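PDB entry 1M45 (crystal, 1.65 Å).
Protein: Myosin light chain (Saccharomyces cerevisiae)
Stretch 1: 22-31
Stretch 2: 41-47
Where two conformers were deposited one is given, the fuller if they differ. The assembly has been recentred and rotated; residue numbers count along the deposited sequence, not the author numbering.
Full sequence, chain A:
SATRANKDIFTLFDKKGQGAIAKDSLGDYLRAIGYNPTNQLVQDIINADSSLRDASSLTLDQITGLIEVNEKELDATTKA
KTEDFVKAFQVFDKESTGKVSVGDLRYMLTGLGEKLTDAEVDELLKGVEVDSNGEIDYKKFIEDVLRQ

Stretch 1 (22-31) AKDSLGDYLR
Stretch 2 (41-47) LVQDIIN

Apolar contact between residues 22-31 and 41-47 of a yeast myosin light chain. L26 and I46 form its tightest apolar pair: L26 CD2 lies 3.6 Å from I46 CG1 and, reaching back along the second helix, 4.4 Å from V42 CG1. L26 (chi1 t, chi2 p) points toward the second stretch, and I46 (chi1 m, chi2 t; one of two deposited conformers) and V42 (chi1 t) point toward the first. V42 and I46 stand one helical turn apart, so their branched side chains line the same side of the helix.

The backbones come closest at G27, whose CA is 5.8 Å from V42 CA and 3.8 Å from V42 CG2. Glycine suits this place: a CB in ideal position would sit 3.5 Å from V42 CG2, a tight fit, and only 3.0 Å from R31 NH1. One turn beyond L26, L30 (chi1 m, chi2 t) points toward the second stretch and I45 (chi1 m, chi2 t) toward the first, and the looser pair L30 CD1 to I45 CD1, at 4.4 Å, extends the buried apolar patch. Together the stretches bury 296 Å², with V42 and I46 contributing most; no hydrogen bond or salt bridge crosses between them, so packing alone makes this contact.

The first stretch enters through a 3-10 segment, 23-25, with S25 N to A22 O at 2.9 Å and L26 N to K23 O at 3.1 Å. Helix 26-31 follows, phi/psi near -62/-42, with L30 N to L26 O and R31 N to G27 O both 2.9 Å. The second stretch is helical from L41, having begun earlier in the chain; I45 N to L41 O is 3.0 Å and I46 N to V42 O 3.1 Å. The helix axes approach to 10.3 Å, with their N-to-C directions 112° apart. In the 3-10 segment, K23 CA lies 8.4 Å from I46 CA, a wider spacing than the 5.8 Å between G27 CA and V42 CA.

At the edge, K23 points sideways and lays its aliphatic stem over I46, CD to CG2 4.0 Å, while its backbone O is 3.9 Å from I46 CD1. Rotamers t, t, p, t carry the charged NZ to a hydrogen bond elsewhere in the structure. Near G27, R31 (chi1 m, chi2 t, chi3 t, chi4 116°) folds back along its own helix: R31 NH1 donates to D28 OD2 at 3.0 Å in a salt bridge, D28 (chi1 m) itself pointing away from the second stretch.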

ATOM      1  N   ALA A  22     -16.231  -2.014   9.843  1.00 23.11           N
ATOM      2  CA  ALA A  22     -16.721  -2.834   8.750  1.00 22.09           C
ATOM      3  C   ALA A  22     -15.718  -3.936   8.432  1.00 22.34           C
ATOM      4  O   ALA A  22     -14.528  -3.675   8.373  1.00 21.57           O
ATOM      5  CB  ALA A  22     -16.962  -1.973   7.530  1.00 22.05           C
ATOM      6  N   LYS A  23     -16.200  -5.162   8.226  1.00 22.22           N
ATOM      7  CA  LYS A  23     -15.321  -6.268   7.864  1.00 23.24           C
ATOM      8  C   LYS A  23     -14.570  -5.967   6.558  1.00 22.68           C
ATOM      9  O   LYS A  23     -13.386  -6.328   6.388  1.00 23.37           O
ATOM     10  CB  LYS A  23     -16.158  -7.550   7.742  1.00 23.54           C
ATOM     11  CG  LYS A  23     -15.377  -8.779   7.891  1.00 24.87           C
ATOM     12  CD  LYS A  23     -16.282  -9.973   8.222  1.00 27.36           C
ATOM     13  CE  LYS A  23     -17.456 -10.062   7.264  1.00 26.65           C
ATOM     14  NZ  LYS A  23     -18.330 -11.255   7.584  1.00 30.39           N
ATOM     15  N   ASP A  24     -15.249  -5.272   5.647  1.00 22.41           N
ATOM     16  CA  ASP A  24     -14.660  -4.864   4.374  1.00 22.06           C
ATOM     17  C   ASP A  24     -13.607  -3.750   4.505  1.00 21.23           C
ATOM     18  O   ASP A  24     -12.989  -3.369   3.512  1.00 21.37           O
ATOM     19  CB  ASP A  24     -15.722  -4.454   3.348  1.00 24.20           C
ATOM     20  CG  ASP A  24     -16.614  -3.338   3.841  1.00 29.22           C
ATOM     21  OD1 ASP A  24     -16.132  -2.247   4.173  1.00 33.73           O
ATOM     22  OD2 ASP A  24     -17.876  -3.457   3.860  1.00 41.78           O
ATOM     23  N   SER A  25     -13.416  -3.237   5.718  1.00 18.44           N
ATOM     24  CA  SER A  25     -12.405  -2.218   5.943  1.00 17.43           C
ATOM     25  C   SER A  25     -11.162  -2.846   6.503  1.00 16.01           C
ATOM     26  O   SER A  25     -10.184  -2.127   6.776  1.00 16.44           O
ATOM     27  CB  SER A  25     -12.869  -1.148   6.934  1.00 17.35           C
ATOM     28  OG  SER A  25     -13.779  -0.260   6.355  1.00 23.47           O
ATOM     29  N   LEU A  26     -11.142  -4.167   6.673  1.00 14.83           N
ATOM     30  CA  LEU A  26     -10.001  -4.789   7.363  1.00 14.84           C
ATOM     31  C   LEU A  26      -8.708  -4.577   6.625  1.00 14.15           C
ATOM     32  O   LEU A  26      -7.668  -4.319   7.264  1.00 13.15           O
ATOM     33  CB  LEU A  26     -10.235  -6.289   7.642  1.00 14.89           C
ATOM     34  CG  LEU A  26      -9.036  -6.983   8.266  1.00 17.25           C
ATOM     35  CD1 LEU A  26      -8.685  -6.427   9.632  1.00 17.91           C
ATOM     36  CD2 LEU A  26      -9.341  -8.481   8.391  1.00 19.40           C
ATOM     37  N   GLY A  27      -8.757  -4.701   5.289  1.00 13.23           N
ATOM     38  CA  GLY A  27      -7.543  -4.509   4.506  1.00 13.29           C
ATOM     39  C   GLY A  27      -6.915  -3.140   4.709  1.00 12.01           C
ATOM     40  O   GLY A  27      -5.711  -3.011   4.943  1.00 12.65           O
ATOM     41  N   ASP A  28      -7.737  -2.101   4.621  1.00 12.64           N
ATOM     42  CA  ASP A  28      -7.230  -0.743   4.800  1.00 11.83           C
ATOM     43  C   ASP A  28      -6.754  -0.460   6.220  1.00 11.65           C
ATOM     44  O   ASP A  28      -5.831   0.333   6.423  1.00 11.22           O
ATOM     45  CB  ASP A  28      -8.305   0.245   4.350  1.00 12.00           C
ATOM     46  CG  ASP A  28      -8.401   0.327   2.870  1.00 15.12           C
ATOM     47  OD1 ASP A  28      -9.368   0.953   2.369  1.00 20.11           O
ATOM     48  OD2 ASP A  28      -7.535  -0.161   2.134  1.00 14.54           O
ATOM     49  N   TYR A  29      -7.422  -1.091   7.193  1.00 11.58           N
ATOM     50  CA  TYR A  29      -6.970  -0.969   8.581  1.00 12.04           C
ATOM     51  C   TYR A  29      -5.572  -1.567   8.718  1.00 12.07           C
ATOM     52  O   TYR A  29      -4.704  -0.956   9.317  1.00 12.75           O
ATOM     53  CB  TYR A  29      -7.927  -1.633   9.591  1.00 13.17           C
ATOM     54  CG  TYR A  29      -7.397  -1.571  10.974  1.00 13.51           C
ATOM     55  CD1 TYR A  29      -7.481  -0.402  11.707  1.00 16.15           C
ATOM     56  CD2 TYR A  29      -6.780  -2.674  11.537  1.00 14.35           C
ATOM     57  CE1 TYR A  29      -6.925  -0.325  12.979  1.00 14.04           C
ATOM     58  CE2 TYR A  29      -6.178  -2.619  12.797  1.00 14.84           C
ATOM     59  CZ  TYR A  29      -6.268  -1.440  13.521  1.00 15.05           C
ATOM     60  OH  TYR A  29      -5.676  -1.388  14.763  1.00 18.48           O
ATOM     61  N   LEU A  30      -5.383  -2.761   8.146  1.00 12.45           N
ATOM     62  CA  LEU A  30      -4.089  -3.416   8.209  1.00 12.98           C
ATOM     63  C   LEU A  30      -3.029  -2.567   7.530  1.00 12.95           C
ATOM     64  O   LEU A  30      -1.871  -2.493   7.984  1.00 12.68           O
ATOM     65  CB  LEU A  30      -4.156  -4.804   7.560  1.00 13.11           C
ATOM     66  CG  LEU A  30      -4.972  -5.796   8.400  1.00 13.35           C
ATOM     67  CD1 LEU A  30      -5.175  -7.102   7.606  1.00 14.52           C
ATOM     68  CD2 LEU A  30      -4.329  -6.076   9.740  1.00 14.61           C
ATOM     69  N   ARG A  31      -3.422  -1.931   6.434  1.00 11.20           N
ATOM     70  CA  ARG A  31      -2.497  -1.022   5.751  1.00 11.48           C
ATOM     71  C   ARG A  31      -2.178   0.179   6.619  1.00 11.22           C
ATOM     72  O   ARG A  31      -1.019   0.558   6.762  1.00 12.11           O
ATOM     73  CB  ARG A  31      -3.102  -0.550   4.426  1.00 10.22           C
ATOM     74  CG  ARG A  31      -3.168  -1.649   3.397  1.00 12.69           C
ATOM     75  CD  ARG A  31      -3.959  -1.302   2.117  1.00 13.26           C
ATOM     76  NE  ARG A  31      -4.049  -2.496   1.273  1.00 16.69           N
ATOM     77  CZ  ARG A  31      -5.133  -3.154   0.922  1.00 16.78           C
ATOM     78  NH1 ARG A  31      -6.371  -2.758   1.269  1.00 15.73           N
ATOM     79  NH2 ARG A  31      -4.973  -4.282   0.201  1.00 18.39           N
ATOM     80  N   LEU A  41      -4.629 -11.988   0.631  1.00 21.14           N
ATOM     81  CA  LEU A  41      -4.227 -12.291   1.988  1.00 20.50           C
ATOM     82  C   LEU A  41      -5.299 -11.867   2.993  1.00 20.86           C
ATOM     83  O   LEU A  41      -5.568 -12.574   3.948  1.00 20.05           O
ATOM     84  CB  LEU A  41      -2.874 -11.637   2.340  1.00 20.10           C
ATOM     85  CG  LEU A  41      -2.446 -11.799   3.806  1.00 19.46           C
ATOM     86  CD1 LEU A  41      -2.363 -13.259   4.192  1.00 22.17           C
ATOM     87  CD2 LEU A  41      -1.076 -11.141   4.029  1.00 18.08           C
ATOM     88  N   VAL A  42      -5.890 -10.704   2.756  1.00 20.22           N
ATOM     89  CA  VAL A  42      -6.955 -10.205   3.636  1.00 20.07           C
ATOM     90  C   VAL A  42      -8.107 -11.251   3.669  1.00 21.37           C
ATOM     91  O   VAL A  42      -8.581 -11.636   4.730  1.00 20.64           O
ATOM     92  CB  VAL A  42      -7.439  -8.833   3.173  1.00 20.41           C
ATOM     93  CG1 VAL A  42      -8.547  -8.310   4.081  1.00 20.89           C
ATOM     94  CG2 VAL A  42      -6.274  -7.823   3.128  1.00 18.95           C
ATOM     95  N   GLN A  43      -8.517 -11.706   2.486  1.00 23.31           N
ATOM     96  CA  GLN A  43      -9.576 -12.713   2.371  1.00 25.34           C
ATOM     97  C   GLN A  43      -9.210 -14.031   3.047  1.00 26.66           C
ATOM     98  O   GLN A  43     -10.059 -14.633   3.702  1.00 27.83           O
ATOM     99  CB  GLN A  43      -9.910 -12.953   0.887  1.00 25.19           C
ATOM    100  CG  GLN A  43     -10.440 -11.735   0.173  1.00 27.00           C
ATOM    101  CD  GLN A  43     -11.719 -11.206   0.796  1.00 29.58           C
ATOM    102  OE1 GLN A  43     -11.872 -10.008   0.960  1.00 34.14           O
ATOM    103  NE2 GLN A  43     -12.635 -12.107   1.151  1.00 32.64           N
ATOM    104  N   ASP A  44      -7.956 -14.466   2.946  1.00 26.79           N
ATOM    105  CA  ASP A  44      -7.543 -15.699   3.603  1.00 27.13           C
ATOM    106  C   ASP A  44      -7.633 -15.558   5.120  1.00 27.11           C
ATOM    107  O   ASP A  44      -8.034 -16.489   5.818  1.00 28.14           O
ATOM    108  CB  ASP A  44      -6.109 -16.108   3.215  1.00 27.55           C
ATOM    109  CG  ASP A  44      -5.920 -16.301   1.716  1.00 30.68           C
ATOM    110  OD1 ASP A  44      -6.853 -16.722   1.008  1.00 33.84           O
ATOM    111  OD2 ASP A  44      -4.835 -16.041   1.155  1.00 35.64           O
ATOM    112  N   ILE A  45      -7.260 -14.383   5.624  1.00 26.79           N
ATOM    113  CA  ILE A  45      -7.310 -14.100   7.046  1.00 25.79           C
ATOM    114  C   ILE A  45      -8.735 -14.162   7.560  1.00 27.03           C
ATOM    115  O   ILE A  45      -8.975 -14.807   8.566  1.00 27.15           O
ATOM    116  CB  ILE A  45      -6.671 -12.739   7.375  1.00 25.93           C
ATOM    117  CG1 ILE A  45      -5.157 -12.820   7.240  1.00 25.75           C
ATOM    118  CG2 ILE A  45      -7.004 -12.324   8.823  1.00 23.42           C
ATOM    119  CD1 ILE A  45      -4.462 -11.483   7.333  1.00 26.56           C
ATOM    120  N   ILE A  46      -9.674 -13.509   6.880  0.50 27.62           N
ATOM    121  CA  ILE A  46     -11.068 -13.495   7.334  0.50 28.83           C
ATOM    122  C   ILE A  46     -11.728 -14.843   7.117  0.50 29.90           C
ATOM    123  O   ILE A  46     -12.401 -15.346   8.011  0.50 30.26           O
ATOM    124  CB  ILE A  46     -11.883 -12.423   6.587  0.50 28.54           C
ATOM    125  CG1 ILE A  46     -11.250 -11.048   6.765  0.50 28.15           C
ATOM    126  CG2 ILE A  46     -13.335 -12.396   7.089  0.50 29.55           C
ATOM    127  CD1 ILE A  46     -11.985  -9.953   6.049  0.50 26.01           C
ATOM    128  N   ASN A  47     -11.535 -15.421   5.929  1.00 30.76           N
ATOM    129  CA  ASN A  47     -12.190 -16.686   5.582  1.00 32.41           C
ATOM    130  C   ASN A  47     -11.796 -17.865   6.453  1.00 32.82           C
ATOM    131  O   ASN A  47     -12.467 -18.896   6.436  1.00 33.73           O
ATOM    132  CB  ASN A  47     -12.007 -17.037   4.104  1.00 32.15           C
ATOM    133  CG  ASN A  47     -12.653 -16.031   3.163  1.00 35.77           C
ATOM    134  OD1 ASN A  47     -13.733 -15.490   3.431  1.00 39.18           O
ATOM    135  ND2 ASN A  47     -11.995 -15.788   2.035  1.00 38.23           N
TER